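Tapirin (Caldicellulosiruptor kristjanssonii, PDB 6N2B) binds cellulose and probably helps a thermophilic bacterium adhere to it, through a calcium-containing C-terminal domain built on a beta-helix. Local coordinates at residues S214-Y219 against T517-I522; S230-Q235 against K251-I256; E448-G453 against E539-S544. All coordinates share one frame; numbering follows the deposited sequence.

Contact 1: residues S214-Y219 against T517-I522; sequences SFLPNY and TFNINI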
ATOM      1  N   SER A 214       1.162  -4.479  11.828  1.00 27.26           N
ATOM      2  CA  SER A 214       1.688  -3.353  11.084  1.00 24.74           C
ATOM      3  C   SER A 214       2.648  -3.832   9.993  1.00 28.85           C
ATOM      4  O   SER A 214       3.030  -5.007   9.929  1.00 23.96           O
ATOM      5  CB  SER A 214       2.407  -2.394  12.020  1.00 34.02           C
ATOM      6  OG  SER A 214       3.757  -2.810  12.188  1.00 38.15           O
ATOM      7  N   PHE A 215       3.045  -2.892   9.129  1.00 28.15           N
ATOM      8  CA  PHE A 215       3.934  -3.171   7.996  1.00 22.51           C
ATOM      9  C   PHE A 215       4.862  -1.974   7.837  1.00 22.35           C
ATOM     10  O   PHE A 215       4.457  -0.927   7.329  1.00 25.77           O
ATOM     11  CB  PHE A 215       3.165  -3.434   6.713  1.00 15.07           C
ATOM     12  CG  PHE A 215       4.036  -3.500   5.499  1.00 21.10           C
ATOM     13  CD1 PHE A 215       5.128  -4.347   5.460  1.00 23.10           C
ATOM     14  CD2 PHE A 215       3.764  -2.720   4.393  1.00 17.06           C
ATOM     15  CE1 PHE A 215       5.925  -4.410   4.341  1.00 21.04           C
ATOM     16  CE2 PHE A 215       4.562  -2.776   3.276  1.00 16.11           C
ATOM     17  CZ  PHE A 215       5.644  -3.618   3.245  1.00 22.23           C
ATOM     18  N   LEU A 216       6.106  -2.128   8.276  1.00 22.86           N
ATOM     19  CA  LEU A 216       7.097  -1.061   8.186  1.00 25.03           C
ATOM     20  C   LEU A 216       8.232  -1.532   7.295  1.00 25.73           C
ATOM     21  O   LEU A 216       9.213  -2.118   7.783  1.00 24.56           O
ATOM     22  CB  LEU A 216       7.612  -0.667   9.565  1.00 27.54           C
ATOM     23  CG  LEU A 216       6.465  -0.439  10.567  1.00 28.10           C
ATOM     24  CD1 LEU A 216       6.825  -0.864  11.996  1.00 41.07           C
ATOM     25  CD2 LEU A 216       6.011   0.977  10.513  1.00 31.86           C
ATOM     26  N   PRO A 217       8.141  -1.278   5.992  1.00 25.02           N
ATOM     27  CA  PRO A 217       9.187  -1.728   5.071  1.00 24.94           C
ATOM     28  C   PRO A 217      10.451  -0.902   5.221  1.00 32.53           C
ATOM     29  O   PRO A 217      10.468   0.191   5.800  1.00 25.89           O
ATOM     30  CB  PRO A 217       8.557  -1.519   3.687  1.00 18.91           C
ATOM     31  CG  PRO A 217       7.636  -0.399   3.866  1.00 19.19           C
ATOM     32  CD  PRO A 217       7.072  -0.544   5.282  1.00 19.88           C
ATOM     33  N   ASN A 218      11.522  -1.462   4.682  1.00 23.51           N
ATOM     34  CA  ASN A 218      12.805  -0.800   4.650  1.00 21.52           C
ATOM     35  C   ASN A 218      12.814   0.311   3.607  1.00 24.41           C
ATOM     36  O   ASN A 218      12.018   0.333   2.661  1.00 25.85           O
ATOM     37  CB  ASN A 218      13.894  -1.813   4.310  1.00 20.42           C
ATOM     38  CG  ASN A 218      13.556  -2.598   3.059  1.00 19.64           C
ATOM     39  OD1 ASN A 218      12.683  -3.450   3.083  1.00 27.65           O
ATOM     40  ND2 ASN A 218      14.215  -2.282   1.950  1.00 24.56           N
ATOM     41  N   TYR A 219      13.761   1.221   3.776  1.00 26.30           N
ATOM     42  CA  TYR A 219      14.130   2.152   2.717  1.00 31.98           C
ATOM     43  C   TYR A 219      14.457   1.415   1.423  1.00 25.40           C
ATOM     44  O   TYR A 219      15.194   0.426   1.432  1.00 28.97           O
ATOM     45  CB  TYR A 219      15.340   2.955   3.183  1.00 33.17           C
ATOM     46  CG  TYR A 219      15.857   3.964   2.200  1.00 33.19           C
ATOM     47  CD1 TYR A 219      15.192   5.170   2.012  1.00 24.15           C
ATOM     48  CD2 TYR A 219      17.031   3.729   1.490  1.00 27.03           C
ATOM     49  CE1 TYR A 219      15.672   6.105   1.135  1.00 33.73           C
ATOM     50  CE2 TYR A 219      17.520   4.658   0.610  1.00 31.10           C
ATOM     51  CZ  TYR A 219      16.837   5.852   0.429  1.00 37.05           C
ATOM     52  OH  TYR A 219      17.311   6.800  -0.458  1.00 34.39           O
ATOM     53  N   THR A 517       3.493  -6.182  15.207  1.00 34.26           N
ATOM     54  CA  THR A 517       4.369  -5.248  14.529  1.00 29.72           C
ATOM     55  C   THR A 517       5.288  -6.032  13.597  1.00 32.80           C
ATOM     56  O   THR A 517       5.610  -7.195  13.856  1.00 48.95           O
ATOM     57  CB  THR A 517       5.159  -4.436  15.559  1.00 41.77           C
ATOM     58  OG1 THR A 517       5.550  -3.179  14.991  1.00 53.61           O
ATOM     59  CG2 THR A 517       6.392  -5.216  16.050  1.00 47.03           C
ATOM     60  N   PHE A 518       5.683  -5.413  12.486  1.00 41.39           N
ATOM     61  CA  PHE A 518       6.528  -6.096  11.514  1.00 31.80           C
ATOM     62  C   PHE A 518       7.474  -5.117  10.830  1.00 32.17           C
ATOM     63  O   PHE A 518       7.024  -4.123  10.248  1.00 30.45           O
ATOM     64  CB  PHE A 518       5.699  -6.821  10.446  1.00 21.73           C
ATOM     65  CG  PHE A 518       6.533  -7.363   9.346  1.00 27.14           C
ATOM     66  CD1 PHE A 518       7.378  -8.436   9.573  1.00 34.78           C
ATOM     67  CD2 PHE A 518       6.543  -6.768   8.110  1.00 25.39           C
ATOM     68  CE1 PHE A 518       8.186  -8.924   8.565  1.00 32.85           C
ATOM     69  CE2 PHE A 518       7.336  -7.252   7.105  1.00 23.87           C
ATOM     70  CZ  PHE A 518       8.166  -8.325   7.328  1.00 28.03           C
ATOM     71  N   ASN A 519       8.775  -5.421  10.872  1.00 31.29           N
ATOM     72  CA  ASN A 519       9.807  -4.631  10.210  1.00 25.74           C
ATOM     73  C   ASN A 519      10.585  -5.503   9.240  1.00 33.08           C
ATOM     74  O   ASN A 519      11.020  -6.599   9.608  1.00 38.26           O
ATOM     75  CB  ASN A 519      10.789  -4.034  11.218  1.00 25.50           C
ATOM     76  CG  ASN A 519      10.204  -2.868  11.989  1.00 40.47           C
ATOM     77  OD1 ASN A 519      10.465  -1.690  11.667  1.00 33.86           O
ATOM     78  ND2 ASN A 519       9.411  -3.180  13.022  1.00 31.09           N
ATOM     79  N   ILE A 520      10.770  -5.022   8.015  1.00 31.02           N
ATOM     80  CA  ILE A 520      11.805  -5.551   7.136  1.00 24.80           C
ATOM     81  C   ILE A 520      13.040  -4.702   7.346  1.00 24.86           C
ATOM     82  O   ILE A 520      12.963  -3.468   7.306  1.00 33.95           O
ATOM     83  CB  ILE A 520      11.373  -5.524   5.659  1.00 25.25           C
ATOM     84  CG1 ILE A 520       9.884  -5.758   5.548  1.00 25.27           C
ATOM     85  CG2 ILE A 520      12.131  -6.571   4.827  1.00 13.62           C
ATOM     86  CD1 ILE A 520       9.403  -5.732   4.158  1.00 31.47           C
ATOM     87  N   ASN A 521      14.169  -5.348   7.593  1.00 23.31           N
ATOM     88  CA  ASN A 521      15.441  -4.660   7.737  1.00 23.64           C
ATOM     89  C   ASN A 521      16.441  -5.297   6.798  1.00 22.79           C
ATOM     90  O   ASN A 521      16.451  -6.516   6.635  1.00 26.65           O
ATOM     91  CB  ASN A 521      15.958  -4.728   9.158  1.00 27.91           C
ATOM     92  CG  ASN A 521      15.056  -4.007  10.130  1.00 42.17           C
ATOM     93  OD1 ASN A 521      14.772  -2.817   9.962  1.00 42.11           O
ATOM     94  ND2 ASN A 521      14.594  -4.723  11.158  1.00 52.15           N
ATOM     95  N   ILE A 522      17.278  -4.473   6.175  1.00 26.44           N
ATOM     96  CA  ILE A 522      18.272  -4.978   5.243  1.00 25.78           C
ATOM     97  C   ILE A 522      19.395  -3.962   5.186  1.00 30.89           C
ATOM     98  O   ILE A 522      19.166  -2.755   5.309  1.00 32.55           O
ATOM     99  CB  ILE A 522      17.644  -5.246   3.854  1.00 20.47           C
ATOM    100  CG1 ILE A 522      18.703  -5.690   2.854  1.00 22.54           C
ATOM    101  CG2 ILE A 522      16.960  -4.025   3.364  1.00 18.10           C
ATOM    102  CD1 ILE A 522      18.131  -6.140   1.524  1.00 26.08           C
TER
HETATM  103  O   HOH W   1      12.021  -1.391   8.959  1.00 24.75           O
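The rings of F215 and F518 meet edge to edge, CD1 of F215 lying 3.9 Å from CD2 of F518 and each atom near the plane of the other ring. One face of the F215 ring carries P217 CD, 3.8 Å above its plane and over its centre, while I520 CD1 reaches the ring edge at F215 CE1 (3.7 Å). One face of F518 has the backbone N of I520 above it, offset toward the rim. In both phenylalanines CG is anti to the backbone N (chi1 171° and 172°), which starts the two rings off the same way, side by side. The segments run almost in the same direction, 11° apart end to end, as neighbouring coils of a parallel beta-helix do, although only L216 and N519 form a bridge. L216 N donates to F518 O (3.0 Å), and I520 N makes a weak hydrogen bond back to L216 O (3.3 Å). Before them a side chain takes the place of a backbone acceptor, S214 OG receiving F518 N at 3.3 Å. Among the side chains beyond the rings, L216 CD1 packs on the amide of N519, 3.6 Å from its ND2. The side chain of N218 crosses those of I520 and I522 obliquely: OD1 faces CB and CG2 of I520, whereas ND2 lies 3.5 Å from I522 CG2 and donates to Y219 O from above that carbonyl plane.

Contact 2: residues S230-Q235 against K251-I256; sequences SGERIQ and KGPEVI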
ATOM      1  N   SER A 230      -2.663  -4.309   5.487  1.00 16.50           N
ATOM      2  CA  SER A 230      -2.195  -4.250   6.863  1.00 16.07           C
ATOM      3  C   SER A 230      -3.365  -4.083   7.815  1.00 16.80           C
ATOM      4  O   SER A 230      -4.282  -3.298   7.560  1.00 18.25           O
ATOM      5  CB  SER A 230      -1.224  -3.099   7.092  1.00 25.27           C
ATOM      6  OG  SER A 230      -1.378  -2.603   8.406  1.00 22.67           O
ATOM      7  N   GLY A 231      -3.306  -4.810   8.932  1.00 21.21           N
ATOM      8  CA  GLY A 231      -4.299  -4.661   9.983  1.00 18.91           C
ATOM      9  C   GLY A 231      -4.084  -3.474  10.901  1.00 19.63           C
ATOM     10  O   GLY A 231      -5.046  -3.008  11.514  1.00 19.18           O
ATOM     11  N   GLU A 232      -2.849  -2.978  11.014  1.00 19.65           N
ATOM     12  CA  GLU A 232      -2.541  -1.797  11.813  1.00 19.02           C
ATOM     13  C   GLU A 232      -1.883  -0.711  10.965  1.00 24.67           C
ATOM     14  O   GLU A 232      -2.394  -0.370   9.899  1.00 35.79           O
ATOM     15  CB  GLU A 232      -1.640  -2.163  12.991  1.00 30.87           C
ATOM     16  CG  GLU A 232      -2.238  -3.201  13.939  1.00 32.53           C
ATOM     17  CD  GLU A 232      -3.435  -2.683  14.716  1.00 45.80           C
ATOM     18  OE1 GLU A 232      -3.451  -1.485  15.092  1.00 41.57           O
ATOM     19  OE2 GLU A 232      -4.358  -3.490  14.954  1.00 54.84           O
ATOM     20  N   ARG A 233      -0.754  -0.163  11.419  1.00 26.88           N
ATOM     21  CA  ARG A 233      -0.115   0.966  10.746  1.00 23.39           C
ATOM     22  C   ARG A 233       0.757   0.525   9.569  1.00 28.15           C
ATOM     23  O   ARG A 233       1.408  -0.527   9.614  1.00 22.65           O
ATOM     24  CB  ARG A 233       0.756   1.737  11.733  1.00 22.82           C
ATOM     25  CG  ARG A 233       0.001   2.563  12.758  1.00 37.29           C
ATOM     26  CD  ARG A 233       0.959   3.232  13.768  1.00 46.79           C
ATOM     27  NE  ARG A 233       2.069   3.979  13.150  1.00 49.79           N
ATOM     28  CZ  ARG A 233       3.309   3.500  12.974  1.00 65.17           C
ATOM     29  NH1 ARG A 233       4.244   4.265  12.415  1.00 47.70           N
ATOM     30  NH2 ARG A 233       3.624   2.255  13.351  1.00 45.14           N
ATOM     31  N   ILE A 234       0.772   1.343   8.514  1.00 19.12           N
ATOM     32  CA  ILE A 234       1.788   1.273   7.463  1.00 18.41           C
ATOM     33  C   ILE A 234       2.614   2.546   7.542  1.00 25.88           C
ATOM     34  O   ILE A 234       2.064   3.655   7.554  1.00 24.12           O
ATOM     35  CB  ILE A 234       1.182   1.118   6.057  1.00 17.89           C
ATOM     36  CG1 ILE A 234       0.492  -0.240   5.911  1.00 18.67           C
ATOM     37  CG2 ILE A 234       2.256   1.302   4.989  1.00 11.81           C
ATOM     38  CD1 ILE A 234      -0.286  -0.399   4.618  1.00 14.30           C
ATOM     39  N   GLN A 235       3.929   2.389   7.618  1.00 20.91           N
ATOM     40  CA  GLN A 235       4.840   3.519   7.652  1.00 24.42           C
ATOM     41  C   GLN A 235       6.057   3.176   6.810  1.00 24.52           C
ATOM     42  O   GLN A 235       6.785   2.224   7.120  1.00 23.23           O
ATOM     43  CB  GLN A 235       5.242   3.863   9.084  1.00 24.13           C
ATOM     44  CG  GLN A 235       6.438   4.792   9.178  1.00 36.05           C
ATOM     45  CD  GLN A 235       6.758   5.183  10.618  1.00 53.70           C
ATOM     46  OE1 GLN A 235       6.482   6.311  11.041  1.00 57.11           O
ATOM     47  NE2 GLN A 235       7.342   4.252  11.377  1.00 41.92           N
ATOM     48  N   LYS A 251      -6.427  -1.309   7.487  1.00 20.62           N
ATOM     49  CA  LYS A 251      -7.526  -1.259   8.433  1.00 21.79           C
ATOM     50  C   LYS A 251      -7.102  -0.731   9.801  1.00 26.25           C
ATOM     51  O   LYS A 251      -7.917  -0.717  10.727  1.00 25.27           O
ATOM     52  CB  LYS A 251      -8.182  -2.631   8.524  1.00 19.26           C
ATOM     53  CG  LYS A 251      -8.915  -2.966   7.223  1.00 25.90           C
ATOM     54  CD  LYS A 251     -10.105  -3.893   7.422  1.00 36.92           C
ATOM     55  CE  LYS A 251     -11.369  -3.179   7.895  1.00 31.84           C
ATOM     56  NZ  LYS A 251     -12.578  -4.059   7.748  1.00 25.50           N
ATOM     57  N   GLY A 252      -5.861  -0.243   9.926  1.00 26.49           N
ATOM     58  CA  GLY A 252      -5.390   0.427  11.121  1.00 24.35           C
ATOM     59  C   GLY A 252      -5.467   1.949  11.058  1.00 30.58           C
ATOM     60  O   GLY A 252      -6.045   2.539  10.136  1.00 23.34           O
ATOM     61  N   PRO A 253      -4.880   2.616  12.062  1.00 32.34           N
ATOM     62  CA  PRO A 253      -5.127   4.060  12.238  1.00 32.07           C
ATOM     63  C   PRO A 253      -4.337   5.020  11.338  1.00 36.25           C
ATOM     64  O   PRO A 253      -4.767   6.174  11.197  1.00 39.01           O
ATOM     65  CB  PRO A 253      -4.767   4.298  13.718  1.00 33.43           C
ATOM     66  CG  PRO A 253      -3.898   3.165  14.106  1.00 32.15           C
ATOM     67  CD  PRO A 253      -4.344   1.991  13.284  1.00 25.58           C
ATOM     68  N   GLU A 254      -3.197   4.635  10.765  1.00 36.13           N
ATOM     69  CA  GLU A 254      -2.427   5.551   9.928  1.00 34.24           C
ATOM     70  C   GLU A 254      -1.840   4.793   8.753  1.00 28.80           C
ATOM     71  O   GLU A 254      -1.602   3.586   8.835  1.00 27.21           O
ATOM     72  CB  GLU A 254      -1.242   6.245  10.648  1.00 36.91           C
ATOM     73  CG  GLU A 254      -1.368   6.515  12.154  1.00 55.98           C
ATOM     74  CD  GLU A 254      -0.070   7.073  12.775  1.00 59.31           C
ATOM     75  OE1 GLU A 254       0.642   6.320  13.489  1.00 57.01           O
ATOM     76  OE2 GLU A 254       0.240   8.262  12.534  1.00 57.81           O
ATOM     77  N   VAL A 255      -1.615   5.525   7.661  1.00 28.21           N
ATOM     78  CA  VAL A 255      -0.674   5.151   6.617  1.00 15.79           C
ATOM     79  C   VAL A 255       0.214   6.357   6.430  1.00 18.84           C
ATOM     80  O   VAL A 255      -0.241   7.390   5.938  1.00 25.23           O
ATOM     81  CB  VAL A 255      -1.344   4.766   5.294  1.00 20.30           C
ATOM     82  CG1 VAL A 255      -0.268   4.442   4.250  1.00 19.36           C
ATOM     83  CG2 VAL A 255      -2.258   3.576   5.481  1.00 17.06           C
ATOM     84  N   ILE A 256       1.466   6.247   6.836  1.00 29.44           N
ATOM     85  CA  ILE A 256       2.388   7.373   6.819  1.00 24.87           C
ATOM     86  C   ILE A 256       3.456   7.072   5.787  1.00 24.01           C
ATOM     87  O   ILE A 256       4.257   6.149   5.964  1.00 26.28           O
ATOM     88  CB  ILE A 256       3.014   7.620   8.195  1.00 22.86           C
ATOM     89  CG1 ILE A 256       1.935   7.613   9.299  1.00 31.65           C
ATOM     90  CG2 ILE A 256       3.841   8.892   8.161  1.00 28.21           C
ATOM     91  CD1 ILE A 256       0.964   8.798   9.293  1.00 34.92           C
TER
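R233 lies alongside E254, the two side chains pointing the same way, and its NE donates to E254 OE1 at 2.8 Å in a salt bridge. The bend at chi3 (51°) places NE for this bond, which is not straight (132° at the hydrogen) and meets OE1 from above the carboxylate plane; guanidinium and carboxylate are turned 46° apart. CG of R233 also passes P253 CG at 4.2 Å, the side chains crossing at about a right angle. The carboxylate has a second partner, its OE2 making a long, weak ion pair with NZ of K275. Next to the ion pair the backbones pair in parallel, I234 with V255 and Q235 with I256, as successive coils of a beta-helix stack: I234 N donates to E254 O (3.3 Å) and I234 O accepts from I256 N (2.8 Å), so I234 bonds to the residues flanking V255. I234 and V255 share one side of this sheet, CB of I234 being 4.1 Å from V255 CG1; Q235 and I256 share the other. At the turn before the strands, K251 N donates to S230 O at 2.9 Å. The ammonium group of K251 is hydrogen-bonded to the carbonyl oxygens of I412 and F415.

Contact 3: residues E448-G453 against E539-S544; sequences EIVVYG and ESSITS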
ATOM      1  N   GLU A 448       8.935 -23.732  -6.014  1.00 22.23           N
ATOM      2  CA  GLU A 448       8.272 -22.879  -5.046  1.00 18.56           C
ATOM      3  C   GLU A 448       8.515 -23.435  -3.650  1.00 22.83           C
ATOM      4  O   GLU A 448       8.463 -24.649  -3.435  1.00 25.00           O
ATOM      5  CB  GLU A 448       6.767 -22.786  -5.338  1.00 21.71           C
ATOM      6  CG  GLU A 448       6.419 -22.322  -6.748  1.00 13.16           C
ATOM      7  CD  GLU A 448       4.917 -22.060  -6.935  1.00 26.90           C
ATOM      8  OE1 GLU A 448       4.154 -22.127  -5.929  1.00 18.13           O
ATOM      9  OE2 GLU A 448       4.496 -21.790  -8.095  1.00 24.22           O
ATOM     10  N   ILE A 449       8.819 -22.559  -2.707  1.00 19.57           N
ATOM     11  CA  ILE A 449       8.990 -22.971  -1.322  1.00 15.36           C
ATOM     12  C   ILE A 449       8.402 -21.875  -0.465  1.00 15.41           C
ATOM     13  O   ILE A 449       8.557 -20.690  -0.769  1.00 20.40           O
ATOM     14  CB  ILE A 449      10.467 -23.243  -0.946  1.00 13.89           C
ATOM     15  CG1 ILE A 449      10.602 -23.511   0.560  1.00 15.19           C
ATOM     16  CG2 ILE A 449      11.384 -22.118  -1.354  1.00  8.31           C
ATOM     17  CD1 ILE A 449      11.867 -24.295   0.942  1.00  9.78           C
ATOM     18  N   VAL A 450       7.675 -22.267   0.572  1.00 16.85           N
ATOM     19  CA  VAL A 450       7.216 -21.335   1.593  1.00 19.55           C
ATOM     20  C   VAL A 450       8.028 -21.599   2.851  1.00 23.44           C
ATOM     21  O   VAL A 450       8.237 -22.759   3.233  1.00 21.65           O
ATOM     22  CB  VAL A 450       5.710 -21.469   1.862  1.00 15.94           C
ATOM     23  CG1 VAL A 450       5.340 -22.924   2.086  1.00 16.58           C
ATOM     24  CG2 VAL A 450       5.337 -20.622   3.051  1.00 14.60           C
ATOM     25  N   VAL A 451       8.516 -20.530   3.472  1.00 17.51           N
ATOM     26  CA  VAL A 451       9.349 -20.627   4.662  1.00 17.27           C
ATOM     27  C   VAL A 451       8.575 -20.047   5.844  1.00 15.08           C
ATOM     28  O   VAL A 451       8.145 -18.889   5.808  1.00 12.57           O
ATOM     29  CB  VAL A 451      10.694 -19.923   4.439  1.00 15.85           C
ATOM     30  CG1 VAL A 451      11.509 -19.870   5.731  1.00 12.42           C
ATOM     31  CG2 VAL A 451      11.461 -20.663   3.330  1.00 11.77           C
ATOM     32  N   TYR A 452       8.381 -20.852   6.884  1.00 16.43           N
ATOM     33  CA  TYR A 452       7.695 -20.414   8.093  1.00 18.05           C
ATOM     34  C   TYR A 452       8.718 -20.097   9.175  1.00 17.49           C
ATOM     35  O   TYR A 452       9.615 -20.901   9.438  1.00 18.33           O
ATOM     36  CB  TYR A 452       6.725 -21.475   8.596  1.00 18.39           C
ATOM     37  CG  TYR A 452       5.628 -21.802   7.618  1.00 27.82           C
ATOM     38  CD1 TYR A 452       4.470 -21.038   7.564  1.00 19.82           C
ATOM     39  CD2 TYR A 452       5.749 -22.884   6.735  1.00 27.59           C
ATOM     40  CE1 TYR A 452       3.456 -21.345   6.665  1.00 21.28           C
ATOM     41  CE2 TYR A 452       4.735 -23.194   5.827  1.00 18.17           C
ATOM     42  CZ  TYR A 452       3.593 -22.422   5.805  1.00 20.81           C
ATOM     43  OH  TYR A 452       2.583 -22.714   4.921  1.00 24.71           O
ATOM     44  N   GLY A 453       8.583 -18.926   9.791  1.00 18.38           N
ATOM     45  CA  GLY A 453       9.462 -18.537  10.875  1.00 21.84           C
ATOM     46  C   GLY A 453       8.693 -17.979  12.051  1.00 24.54           C
ATOM     47  O   GLY A 453       8.248 -16.830  12.007  1.00 20.94           O
ATOM     48  N   GLU A 539      -0.321 -23.058  -1.479  1.00 20.61           N
ATOM     49  CA  GLU A 539      -1.560 -22.561  -0.880  1.00 22.87           C
ATOM     50  C   GLU A 539      -2.083 -23.528   0.170  1.00 28.27           C
ATOM     51  O   GLU A 539      -2.485 -23.120   1.268  1.00 23.78           O
ATOM     52  CB  GLU A 539      -2.631 -22.336  -1.940  1.00 21.33           C
ATOM     53  CG  GLU A 539      -2.457 -21.128  -2.808  1.00 31.72           C
ATOM     54  CD  GLU A 539      -3.696 -20.846  -3.682  1.00 49.06           C
ATOM     55  OE1 GLU A 539      -4.757 -21.492  -3.444  1.00 35.99           O
ATOM     56  OE2 GLU A 539      -3.599 -19.980  -4.600  1.00 36.68           O
ATOM     57  N   SER A 540      -2.107 -24.823  -0.164  1.00 29.94           N
ATOM     58  CA  SER A 540      -2.557 -25.832   0.788  1.00 27.85           C
ATOM     59  C   SER A 540      -1.731 -25.781   2.066  1.00 26.31           C
ATOM     60  O   SER A 540      -2.276 -25.890   3.169  1.00 30.31           O
ATOM     61  CB  SER A 540      -2.494 -27.222   0.148  1.00 27.21           C
ATOM     62  OG  SER A 540      -2.961 -28.224   1.043  1.00 49.17           O
ATOM     63  N   SER A 541      -0.419 -25.591   1.941  1.00 21.89           N
ATOM     64  CA  SER A 541       0.414 -25.481   3.133  1.00 25.60           C
ATOM     65  C   SER A 541       0.036 -24.257   3.970  1.00 23.68           C
ATOM     66  O   SER A 541      -0.067 -24.343   5.199  1.00 17.95           O
ATOM     67  CB  SER A 541       1.883 -25.427   2.731  1.00 19.02           C
ATOM     68  OG  SER A 541       2.662 -25.174   3.883  1.00 28.15           O
ATOM     69  N   ILE A 542      -0.168 -23.108   3.318  1.00 21.74           N
ATOM     70  CA  ILE A 542      -0.510 -21.884   4.042  1.00 24.61           C
ATOM     71  C   ILE A 542      -1.925 -21.974   4.605  1.00 23.16           C
ATOM     72  O   ILE A 542      -2.178 -21.574   5.749  1.00 20.81           O
ATOM     73  CB  ILE A 542      -0.346 -20.653   3.123  1.00 26.62           C
ATOM     74  CG1 ILE A 542       1.120 -20.480   2.713  1.00 25.29           C
ATOM     75  CG2 ILE A 542      -0.929 -19.370   3.781  1.00 19.87           C
ATOM     76  CD1 ILE A 542       1.332 -19.488   1.600  1.00 15.40           C
ATOM     77  N   THR A 543      -2.875 -22.461   3.799  1.00 17.58           N
ATOM     78  CA  THR A 543      -4.242 -22.603   4.283  1.00 21.34           C
ATOM     79  C   THR A 543      -4.275 -23.497   5.510  1.00 23.95           C
ATOM     80  O   THR A 543      -4.920 -23.172   6.516  1.00 24.02           O
ATOM     81  CB  THR A 543      -5.150 -23.165   3.179  1.00 25.73           C
ATOM     82  OG1 THR A 543      -5.166 -22.282   2.052  1.00 19.34           O
ATOM     83  CG2 THR A 543      -6.561 -23.311   3.682  1.00 20.87           C
ATOM     84  N   SER A 544      -3.543 -24.610   5.461  1.00 25.31           N
ATOM     85  CA  SER A 544      -3.470 -25.501   6.610  1.00 22.50           C
ATOM     86  C   SER A 544      -2.818 -24.807   7.805  1.00 21.82           C
ATOM     87  O   SER A 544      -3.353 -24.833   8.914  1.00 17.52           O
ATOM     88  CB  SER A 544      -2.718 -26.764   6.213  1.00 16.43           C
ATOM     89  OG  SER A 544      -2.194 -27.416   7.348  1.00 49.85           O
TER
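Y452 reaches across to S541 with its hydroxyl, and OH and S541 OG form a hydrogen bond of 2.7 Å in which either could be the donor. S541 OG sits near the plane of the tyrosine ring, at its edge, beside CE2 and CZ. The serine presents its oxygen with OG anti to the backbone N (chi1 174°), and its CB points toward the strand. These two residues and I542 have the most surface buried here, in a small interface of 158 Å² summed over both sides. I542 approaches the same hydroxyl with its CG1, 3.5 Å from Y452 OH and 4.4 Å from Y452 CZ, so the phenol oxygen is bordered by a polar and an apolar side chain of consecutive helix residues. I542 N is also near, 3.2 Å from Y452 OH, but the angle is too poor for a hydrogen bond. The axes of segments 448-453 and 539-544 approach to 9.5 Å, with N-to-C directions 20° apart. Strand 436-441 pairs antiparallel with 448-453, and strand 478-483 runs parallel to it. E448, V450 and Y452 touch helix 536-546, and S541 touches V439, so the helix lies against this side of strands 436-441 and 448-453. V450, two residues before Y452 on the strand, extends the apolar part: its CG2 lies 4.2 Å from I542 CG1 and also 3.7 Å above the plane of the Y452 ring, offset toward the rim. Strand 448-453 shows the usual alternation, V450 and Y452 facing the helix while I449 and V451 make no contact with 539-544. Strand 436-441 begins with the calcium ligand L436, and the bound calcium ion is about 9 Å from the side chain of Y452.

How the contacts relate
From the N terminus, residues 214-219 come first; the chain completes a coil, and 230-235 meets 251-256 in parallel, so contact 2 closes a short loop that falls wholly within the long one contact 1 completes at 517-522. Before that return the chain passes 448-453, whose partner 539-544 follows later; contacts 1 and 3 thus cross, whereas contacts 2 and 3 are in series. Contacts 1 and 2 touch, F215 N lying 2.9 Å from R233 O in a probable hydrogen bond, and continue the coil stacking from the C-terminal strands into the long beta-helix. Contact 3 stands apart, its nearest atoms about 9 Å from those of contact 1, joining the final helix to the sheet beside the calcium site.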